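Local coordinates for protein acetylxylan esterase (Geobacillus stearothermophilus, PDB 5BN1) that removes acetyl groups from the xylose units of xylan and xylo-oligosaccharides, as a serine esterase of the GDSL family that assembles into a doughnut-shaped octamer, at residues G63-E75 / K106-L120. The protein carries 1 engineered substitution. Sequence-based numbering, arbitrary orientation.
Sequences GNTVRDLKARWEE and KHVYLDEYEATLRSL. With IMD (imidazole), chain F.
L120 lays its CD2 methyl over one face of the W73 indole, a CH-pi contact with CD2 3.8 Å from the centroid of the five-membered ring, while its CD1 meets V66 CG2. L120 is thus a knob among V66, L69, K70 and W73, and V66 answers as a knob among Y113, T116, L117 and L120. With CG1 between its backbone N and carbonyl carbon (chi1 76°) and CG2 anti to N, V66 spreads its two methyls: CG1 lies 3.8 Å from Y113 CD1, and CG2 faces T116 CG2. Branched aliphatic residues suit these holes, filling them without polar groups to satisfy. T116 can border the apolar patch because its hydroxyl turns back to E112 O, 2.8 Å from OG1, so that its CG2 methyl faces V66.

At the N-terminal end the contact turns polar. R67 grips E112 side-on: NE reaches OE2 and NH2 reaches OE1, both at 2.8 Å and nearly straight, through the syn lone pairs, with guanidinium and carboxylate planes 24° apart. Arginine suits the place because its flat cation serves both oxygens at once. V108 CG2 covers one guanidinium face; NH2 also bonds weakly to H107 O, and NH1 binds E105 O. A leucine in place of R67 would probably leave the E112 carboxylate without its charged mate.

The contact joins helices 66-78 and 110-124 of the SGNH-hydrolase fold, their segments crossing at 31°. T65, in a capping box with D68, starts the first helix just after G63, a probable oxyanion-stabilising residue. The interlocked apolar side chains probably set the helix spacing, while the bidentate salt bridge probably restrains how the two N-terminal ends lie together.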
ATOM      1  N   GLY A  63      -6.525  20.473 -13.650  1.00 14.88           N
ATOM      2  CA  GLY A  63      -7.726  21.175 -13.304  1.00 16.14           C
ATOM      3  C   GLY A  63      -7.760  22.664 -13.516  1.00 14.34           C
ATOM      4  O   GLY A  63      -8.809  23.251 -13.313  1.00 16.00           O
ATOM      5  N   ASN A  64      -6.595  23.223 -13.755  1.00 14.54           N
ATOM      6  CA  ASN A  64      -6.561  24.723 -13.773  1.00 13.95           C
ATOM      7  C   ASN A  64      -7.319  25.349 -14.945  1.00 13.81           C
ATOM      8  O   ASN A  64      -7.388  24.853 -16.048  1.00 12.42           O
ATOM      9  CB  ASN A  64      -5.111  25.213 -13.842  1.00 14.12           C
ATOM     10  CG  ASN A  64      -4.389  25.309 -12.570  1.00 15.18           C
ATOM     11  OD1 ASN A  64      -4.819  24.830 -11.443  1.00 18.60           O
ATOM     12  ND2 ASN A  64      -3.371  26.045 -12.676  1.00 11.83           N
ATOM     13  N   THR A  65      -7.891  26.509 -14.604  1.00 13.75           N
ATOM     14  CA  THR A  65      -8.431  27.472 -15.555  1.00 12.57           C
ATOM     15  C   THR A  65      -7.436  28.653 -15.537  1.00 11.53           C
ATOM     16  O   THR A  65      -6.495  28.727 -14.782  1.00 13.22           O
ATOM     17  CB  THR A  65      -9.761  27.950 -15.117  1.00 12.26           C
ATOM     18  OG1 THR A  65      -9.601  28.696 -13.869  1.00 13.11           O
ATOM     19  CG2 THR A  65     -10.779  26.860 -14.889  1.00 15.67           C
ATOM     20  N   VAL A  66      -7.758  29.633 -16.362  1.00 13.47           N
ATOM     21  CA  VAL A  66      -6.862  30.832 -16.372  1.00 14.01           C
ATOM     22  C   VAL A  66      -6.989  31.603 -15.048  1.00 13.89           C
ATOM     23  O   VAL A  66      -6.061  32.307 -14.649  1.00 14.32           O
ATOM     24  CB  VAL A  66      -7.145  31.708 -17.602  1.00 14.60           C
ATOM     25  CG1 VAL A  66      -8.432  32.537 -17.460  1.00 14.80           C
ATOM     26  CG2 VAL A  66      -5.955  32.641 -17.845  1.00 15.10           C
ATOM     27  N   ARG A  67      -8.091  31.447 -14.342  1.00 13.82           N
ATOM     28  CA  ARG A  67      -8.294  32.080 -13.064  1.00 13.57           C
ATOM     29  C   ARG A  67      -7.276  31.480 -12.072  1.00 15.63           C
ATOM     30  O   ARG A  67      -6.609  32.154 -11.252  1.00 15.52           O
ATOM     31  CB  ARG A  67      -9.671  31.854 -12.591  1.00 13.69           C
ATOM     32  CG  ARG A  67      -9.965  32.497 -11.231  1.00 16.24           C
ATOM     33  CD  ARG A  67     -11.349  32.070 -10.713  1.00 16.58           C
ATOM     34  NE  ARG A  67     -12.481  32.364 -11.608  1.00 16.65           N
ATOM     35  CZ  ARG A  67     -13.606  31.687 -11.716  1.00 19.41           C
ATOM     36  NH1 ARG A  67     -13.778  30.500 -11.031  1.00 22.77           N
ATOM     37  NH2 ARG A  67     -14.561  32.079 -12.488  1.00 19.65           N
ATOM     38  N   ASP A  68      -7.044  30.133 -12.136  1.00 14.57           N
ATOM     39  CA  ASP A  68      -6.045  29.553 -11.324  1.00 15.63           C
ATOM     40  C   ASP A  68      -4.642  29.958 -11.720  1.00 15.02           C
ATOM     41  O   ASP A  68      -3.757  30.094 -10.841  1.00 16.61           O
ATOM     42  CB  ASP A  68      -6.157  28.020 -11.395  1.00 16.19           C
ATOM     43  CG  ASP A  68      -7.490  27.529 -10.937  1.00 18.10           C
ATOM     44  OD1 ASP A  68      -7.885  27.817  -9.755  1.00 19.65           O
ATOM     45  OD2 ASP A  68      -8.189  26.772 -11.659  1.00 15.90           O
ATOM     46  N   LEU A  69      -4.377  30.081 -13.002  1.00 14.94           N
ATOM     47  CA  LEU A  69      -3.070  30.617 -13.451  1.00 15.61           C
ATOM     48  C   LEU A  69      -2.766  31.958 -12.847  1.00 16.24           C
ATOM     49  O   LEU A  69      -1.723  32.162 -12.310  1.00 16.02           O
ATOM     50  CB  LEU A  69      -2.961  30.697 -14.937  1.00 15.35           C
ATOM     51  CG  LEU A  69      -3.072  29.433 -15.756  1.00 18.04           C
ATOM     52  CD1 LEU A  69      -2.555  29.596 -17.155  1.00 16.98           C
ATOM     53  CD2 LEU A  69      -2.353  28.259 -15.164  1.00 17.83           C
ATOM     54  N   LYS A  70      -3.776  32.814 -12.865  1.00 14.96           N
ATOM     55  CA  LYS A  70      -3.549  34.164 -12.285  1.00 17.25           C
ATOM     56  C   LYS A  70      -3.178  34.088 -10.856  1.00 17.69           C
ATOM     57  O   LYS A  70      -2.304  34.815 -10.394  1.00 19.04           O
ATOM     58  CB  LYS A  70      -4.778  35.040 -12.480  1.00 19.53           C
ATOM     59  CG  LYS A  70      -4.625  36.436 -11.786  1.00 20.49           C
ATOM     60  CD  LYS A  70      -5.899  37.167 -12.066  1.00 31.85           C
ATOM     61  CE  LYS A  70      -5.901  38.559 -11.437  1.00 42.05           C
ATOM     62  NZ  LYS A  70      -7.323  39.081 -11.458  1.00 42.40           N
ATOM     63  N   ALA A  71      -3.820  33.192 -10.087  1.00 16.23           N
ATOM     64  CA  ALA A  71      -3.611  33.151  -8.656  1.00 16.94           C
ATOM     65  C   ALA A  71      -2.194  32.715  -8.309  1.00 19.63           C
ATOM     66  O   ALA A  71      -1.700  33.023  -7.202  1.00 22.61           O
ATOM     67  CB  ALA A  71      -4.675  32.261  -8.011  1.00 18.72           C
ATOM     68  N   ARG A  72      -1.513  31.975  -9.175  1.00 17.28           N
ATOM     69  CA  ARG A  72      -0.182  31.434  -8.953  1.00 17.27           C
ATOM     70  C   ARG A  72       0.911  31.985  -9.813  1.00 17.48           C
ATOM     71  O   ARG A  72       2.036  31.527  -9.829  1.00 19.11           O
ATOM     72  CB  ARG A  72      -0.151  29.889  -8.984  1.00 17.90           C
ATOM     73  CG  ARG A  72      -0.447  29.251 -10.331  1.00 17.71           C
ATOM     74  CD  ARG A  72      -0.764  27.789 -10.129  1.00 17.71           C
ATOM     75  NE  ARG A  72      -1.048  27.098 -11.380  1.00 15.33           N
ATOM     76  CZ  ARG A  72      -0.139  26.503 -12.174  1.00 15.07           C
ATOM     77  NH1 ARG A  72       1.188  26.582 -11.925  1.00 16.44           N
ATOM     78  NH2 ARG A  72      -0.485  25.898 -13.323  1.00 15.71           N
ATOM     79  N   TRP A  73       0.604  33.019 -10.569  1.00 16.83           N
ATOM     80  CA  TRP A  73       1.453  33.508 -11.627  1.00 17.17           C
ATOM     81  C   TRP A  73       2.773  34.085 -11.019  1.00 18.16           C
ATOM     82  O   TRP A  73       3.843  33.881 -11.572  1.00 18.60           O
ATOM     83  CB  TRP A  73       0.747  34.605 -12.474  1.00 17.05           C
ATOM     84  CG  TRP A  73       1.416  34.819 -13.747  1.00 17.31           C
ATOM     85  CD1 TRP A  73       2.247  35.866 -14.138  1.00 16.91           C
ATOM     86  CD2 TRP A  73       1.281  34.004 -14.894  1.00 16.30           C
ATOM     87  NE1 TRP A  73       2.625  35.688 -15.418  1.00 16.17           N
ATOM     88  CE2 TRP A  73       1.990  34.585 -15.949  1.00 16.95           C
ATOM     89  CE3 TRP A  73       0.548  32.799 -15.150  1.00 15.81           C
ATOM     90  CZ2 TRP A  73       2.063  34.041 -17.182  1.00 16.21           C
ATOM     91  CZ3 TRP A  73       0.588  32.283 -16.377  1.00 15.97           C
ATOM     92  CH2 TRP A  73       1.350  32.847 -17.401  1.00 17.01           C
ATOM     93  N   GLU A  74       2.657  34.816  -9.920  1.00 20.68           N
ATOM     94  CA  GLU A  74       3.864  35.419  -9.394  1.00 23.73           C
ATOM     95  C   GLU A  74       4.870  34.359  -8.964  1.00 20.13           C
ATOM     96  O   GLU A  74       6.050  34.475  -9.306  1.00 25.45           O
ATOM     97  CB  GLU A  74       3.495  36.273  -8.158  1.00 26.34           C
ATOM     98  CG  GLU A  74       4.650  37.048  -7.528  1.00 32.86           C
ATOM     99  CD  GLU A  74       5.418  37.944  -8.477  1.00 37.87           C
ATOM    100  OE1 GLU A  74       6.684  37.916  -8.326  1.00 48.65           O
ATOM    101  OE2 GLU A  74       4.788  38.641  -9.349  1.00 38.17           O
ATOM    102  N   GLU A  75       4.417  33.389  -8.210  1.00 21.48           N
ATOM    103  CA  GLU A  75       5.283  32.357  -7.715  1.00 22.88           C
ATOM    104  C   GLU A  75       5.721  31.404  -8.804  1.00 23.47           C
ATOM    105  O   GLU A  75       6.867  30.994  -8.914  1.00 23.93           O
ATOM    106  CB  GLU A  75       4.643  31.716  -6.522  1.00 31.67           C
ATOM    107  CG  GLU A  75       5.050  30.332  -6.080  1.00 48.13           C
ATOM    108  CD  GLU A  75       3.840  29.667  -5.363  1.00 67.98           C
ATOM    109  OE1 GLU A  75       2.887  29.118  -6.041  1.00 65.35           O
ATOM    110  OE2 GLU A  75       3.828  29.753  -4.101  1.00 76.03           O
ATOM    111  N   LYS A 106     -17.518  27.703 -11.032  1.00 18.28           N
ATOM    112  CA  LYS A 106     -16.402  27.026 -11.592  1.00 20.85           C
ATOM    113  C   LYS A 106     -16.114  27.339 -13.091  1.00 16.52           C
ATOM    114  O   LYS A 106     -15.063  26.871 -13.630  1.00 17.65           O
ATOM    115  CB  LYS A 106     -16.678  25.515 -11.557  1.00 24.27           C
ATOM    116  CG  LYS A 106     -16.788  25.018 -10.094  1.00 30.08           C
ATOM    117  CD  LYS A 106     -16.754  23.494 -10.204  1.00 39.05           C
ATOM    118  CE  LYS A 106     -15.307  22.927 -10.138  1.00 52.15           C
ATOM    119  NZ  LYS A 106     -15.128  22.209  -8.845  1.00 59.86           N
ATOM    120  N   HIS A 107     -17.071  28.057 -13.678  1.00 17.01           N
ATOM    121  CA  HIS A 107     -17.024  28.433 -15.122  1.00 14.48           C
ATOM    122  C   HIS A 107     -16.119  29.655 -15.217  1.00 15.08           C
ATOM    123  O   HIS A 107     -16.180  30.494 -14.399  1.00 16.85           O
ATOM    124  CB  HIS A 107     -18.359  28.785 -15.664  1.00 14.44           C
ATOM    125  CG  HIS A 107     -19.401  27.694 -15.548  1.00 13.91           C
ATOM    126  ND1 HIS A 107     -20.690  27.856 -15.931  1.00 15.62           N
ATOM    127  CD2 HIS A 107     -19.292  26.404 -15.076  1.00 14.31           C
ATOM    128  CE1 HIS A 107     -21.379  26.748 -15.685  1.00 16.24           C
ATOM    129  NE2 HIS A 107     -20.545  25.872 -15.198  1.00 13.88           N
ATOM    130  N   VAL A 108     -15.330  29.707 -16.253  1.00 12.88           N
ATOM    131  CA  VAL A 108     -14.607  30.960 -16.598  1.00 12.36           C
ATOM    132  C   VAL A 108     -15.108  31.323 -17.965  1.00 13.76           C
ATOM    133  O   VAL A 108     -14.726  30.760 -18.988  1.00 12.82           O
ATOM    134  CB  VAL A 108     -13.091  30.768 -16.566  1.00 13.09           C
ATOM    135  CG1 VAL A 108     -12.400  32.033 -17.022  1.00 13.52           C
ATOM    136  CG2 VAL A 108     -12.593  30.378 -15.229  1.00 15.25           C
ATOM    137  N   TYR A 109     -16.029  32.300 -18.056  1.00 13.42           N
ATOM    138  CA  TYR A 109     -16.727  32.760 -19.235  1.00 12.42           C
ATOM    139  C   TYR A 109     -15.761  33.648 -20.051  1.00 10.42           C
ATOM    140  O   TYR A 109     -14.707  34.012 -19.515  1.00 12.17           O
ATOM    141  CB  TYR A 109     -17.993  33.505 -18.837  1.00 12.29           C
ATOM    142  CG  TYR A 109     -19.009  32.601 -18.167  1.00 12.81           C
ATOM    143  CD1 TYR A 109     -19.510  31.490 -18.806  1.00 14.57           C
ATOM    144  CD2 TYR A 109     -19.541  32.955 -16.902  1.00 14.62           C
ATOM    145  CE1 TYR A 109     -20.411  30.668 -18.162  1.00 14.54           C
ATOM    146  CE2 TYR A 109     -20.382  32.054 -16.231  1.00 15.80           C
ATOM    147  CZ  TYR A 109     -20.854  31.004 -16.901  1.00 15.12           C
ATOM    148  OH  TYR A 109     -21.807  30.167 -16.305  1.00 19.57           O
ATOM    149  N   LEU A 110     -16.180  33.883 -21.275  1.00 13.01           N
ATOM    150  CA  LEU A 110     -15.239  34.475 -22.245  1.00 12.84           C
ATOM    151  C   LEU A 110     -14.705  35.784 -21.778  1.00 12.83           C
ATOM    152  O   LEU A 110     -13.573  36.109 -22.047  1.00 13.47           O
ATOM    153  CB  LEU A 110     -15.928  34.542 -23.586  1.00 12.54           C
ATOM    154  CG  LEU A 110     -15.010  34.869 -24.803  1.00 12.82           C
ATOM    155  CD1 LEU A 110     -14.152  33.619 -25.064  1.00 13.95           C
ATOM    156  CD2 LEU A 110     -15.789  35.219 -26.007  1.00 12.57           C
ATOM    157  N   ASP A 111     -15.576  36.626 -21.152  1.00 13.26           N
ATOM    158  CA  ASP A 111     -15.050  37.879 -20.643  1.00 13.30           C
ATOM    159  C   ASP A 111     -13.965  37.789 -19.619  1.00 12.87           C
ATOM    160  O   ASP A 111     -12.954  38.474 -19.707  1.00 13.86           O
ATOM    161  CB  ASP A 111     -16.197  38.785 -20.097  1.00 14.98           C
ATOM    162  CG  ASP A 111     -16.959  38.211 -18.945  1.00 18.55           C
ATOM    163  OD1 ASP A 111     -17.154  36.973 -18.831  1.00 15.91           O
ATOM    164  OD2 ASP A 111     -17.366  38.972 -18.049  1.00 22.49           O
ATOM    165  N   GLU A 112     -14.087  36.871 -18.635  1.00 11.83           N
ATOM    166  CA  GLU A 112     -13.053  36.618 -17.679  1.00 12.70           C
ATOM    167  C   GLU A 112     -11.821  35.996 -18.349  1.00 12.85           C
ATOM    168  O   GLU A 112     -10.745  36.400 -18.022  1.00 12.45           O
ATOM    169  CB  GLU A 112     -13.543  35.743 -16.521  1.00 13.64           C
ATOM    170  CG  GLU A 112     -12.537  35.553 -15.467  1.00 13.17           C
ATOM    171  CD  GLU A 112     -12.957  34.681 -14.261  1.00 15.19           C
ATOM    172  OE1 GLU A 112     -14.097  34.193 -14.261  1.00 17.36           O
ATOM    173  OE2 GLU A 112     -12.102  34.477 -13.403  1.00 17.06           O
ATOM    174  N   TYR A 113     -12.060  35.101 -19.252  1.00 12.63           N
ATOM    175  CA  TYR A 113     -10.946  34.442 -19.957  1.00 12.28           C
ATOM    176  C   TYR A 113     -10.077  35.431 -20.748  1.00 12.93           C
ATOM    177  O   TYR A 113      -8.858  35.470 -20.512  1.00 13.34           O
ATOM    178  CB  TYR A 113     -11.484  33.333 -20.842  1.00 12.13           C
ATOM    179  CG  TYR A 113     -10.424  32.553 -21.555  1.00 12.73           C
ATOM    180  CD1 TYR A 113      -9.758  31.539 -20.915  1.00 13.13           C
ATOM    181  CD2 TYR A 113     -10.184  32.798 -22.877  1.00 13.53           C
ATOM    182  CE1 TYR A 113      -8.800  30.809 -21.559  1.00 12.28           C
ATOM    183  CE2 TYR A 113      -9.222  32.035 -23.606  1.00 13.77           C
ATOM    184  CZ  TYR A 113      -8.544  31.038 -22.883  1.00 13.24           C
ATOM    185  OH  TYR A 113      -7.611  30.321 -23.620  1.00 14.07           O
ATOM    186  N   GLU A 114     -10.747  36.202 -21.554  1.00 11.66           N
ATOM    187  CA  GLU A 114     -10.010  37.170 -22.370  1.00 12.93           C
ATOM    188  C   GLU A 114      -9.310  38.151 -21.489  1.00 13.49           C
ATOM    189  O   GLU A 114      -8.140  38.512 -21.721  1.00 13.23           O
ATOM    190  CB  GLU A 114     -10.934  37.874 -23.396  1.00 13.04           C
ATOM    191  CG  GLU A 114     -10.207  38.783 -24.405  1.00 15.17           C
ATOM    192  CD  GLU A 114     -10.005  40.217 -23.955  1.00 15.57           C
ATOM    193  OE1 GLU A 114     -10.448  40.636 -22.889  1.00 15.11           O
ATOM    194  OE2 GLU A 114      -9.261  40.881 -24.783  1.00 17.54           O
ATOM    195  N   ALA A 115     -10.002  38.731 -20.496  1.00 11.75           N
ATOM    196  CA  ALA A 115      -9.307  39.750 -19.726  1.00 13.09           C
ATOM    197  C   ALA A 115      -8.201  39.290 -18.916  1.00 13.70           C
ATOM    198  O   ALA A 115      -7.145  39.937 -18.834  1.00 15.46           O
ATOM    199  CB  ALA A 115     -10.305  40.397 -18.812  1.00 15.40           C
ATOM    200  N   THR A 116      -8.317  38.042 -18.333  1.00 13.53           N
ATOM    201  CA  THR A 116      -7.286  37.532 -17.492  1.00 12.59           C
ATOM    202  C   THR A 116      -6.068  37.068 -18.375  1.00 12.68           C
ATOM    203  O   THR A 116      -4.944  37.393 -18.035  1.00 14.53           O
ATOM    204  CB  THR A 116      -7.815  36.353 -16.643  1.00 12.72           C
ATOM    205  OG1 THR A 116      -8.952  36.783 -15.849  1.00 15.81           O
ATOM    206  CG2 THR A 116      -6.752  35.799 -15.735  1.00 13.69           C
ATOM    207  N   LEU A 117      -6.333  36.382 -19.460  1.00 13.04           N
ATOM    208  CA  LEU A 117      -5.243  35.877 -20.289  1.00 13.25           C
ATOM    209  C   LEU A 117      -4.457  37.079 -20.837  1.00 15.49           C
ATOM    210  O   LEU A 117      -3.239  37.080 -20.808  1.00 16.14           O
ATOM    211  CB  LEU A 117      -5.730  34.998 -21.398  1.00 14.69           C
ATOM    212  CG  LEU A 117      -4.627  34.362 -22.305  1.00 15.60           C
ATOM    213  CD1 LEU A 117      -3.604  33.578 -21.495  1.00 16.90           C
ATOM    214  CD2 LEU A 117      -5.264  33.507 -23.357  1.00 17.53           C
ATOM    215  N   ARG A 118      -5.237  38.034 -21.302  1.00 15.38           N
ATOM    216  CA  ARG A 118      -4.633  39.254 -21.880  1.00 16.58           C
ATOM    217  C   ARG A 118      -3.766  39.900 -20.842  1.00 15.15           C
ATOM    218  O   ARG A 118      -2.630  40.336 -21.155  1.00 16.47           O
ATOM    219  CB  ARG A 118      -5.714  40.187 -22.449  1.00 17.46           C
ATOM    220  CG  ARG A 118      -5.143  41.516 -22.960  1.00 20.78           C
ATOM    221  CD  ARG A 118      -6.293  42.215 -23.631  1.00 24.28           C
ATOM    222  NE  ARG A 118      -5.836  43.529 -24.057  1.00 24.75           N
ATOM    223  CZ  ARG A 118      -5.832  44.555 -23.253  1.00 23.04           C
ATOM    224  NH1 ARG A 118      -6.229  44.603 -22.001  1.00 25.11           N
ATOM    225  NH2 ARG A 118      -5.406  45.728 -23.790  1.00 33.44           N
ATOM    226  N   SER A 119      -4.251  40.085 -19.621  1.00 15.79           N
ATOM    227  CA  SER A 119      -3.490  40.699 -18.614  1.00 16.62           C
ATOM    228  C   SER A 119      -2.239  39.973 -18.229  1.00 17.94           C
ATOM    229  O   SER A 119      -1.140  40.568 -18.023  1.00 19.42           O
ATOM    230  CB  SER A 119      -4.309  40.880 -17.352  1.00 21.07           C
ATOM    231  OG  SER A 119      -3.572  41.440 -16.305  1.00 30.62           O
ATOM    232  N   LEU A 120      -2.304  38.647 -18.179  1.00 15.55           N
ATOM    233  CA  LEU A 120      -1.140  37.851 -17.876  1.00 17.19           C
ATOM    234  C   LEU A 120      -0.088  38.054 -19.000  1.00 15.81           C
ATOM    235  O   LEU A 120       1.107  38.091 -18.676  1.00 18.10           O
ATOM    236  CB  LEU A 120      -1.519  36.339 -17.747  1.00 17.07           C
ATOM    237  CG  LEU A 120      -2.258  36.103 -16.447  1.00 16.02           C
ATOM    238  CD1 LEU A 120      -2.734  34.629 -16.459  1.00 18.95           C
ATOM    239  CD2 LEU A 120      -1.570  36.341 -15.160  1.00 18.36           C
TER
HETATM  240  N1  IMD F 304      -8.338  40.912 -29.102  1.00 27.80           N
HETATM  241  C2  IMD F 304      -8.132  40.851 -27.668  1.00 23.82           C
HETATM  242  N3  IMD F 304      -9.207  40.286 -27.293  1.00 25.64           N
HETATM  243  C4  IMD F 304     -10.222  40.298 -28.233  1.00 35.00           C
HETATM  244  C5  IMD F 304      -9.637  40.593 -29.487  1.00 34.78           C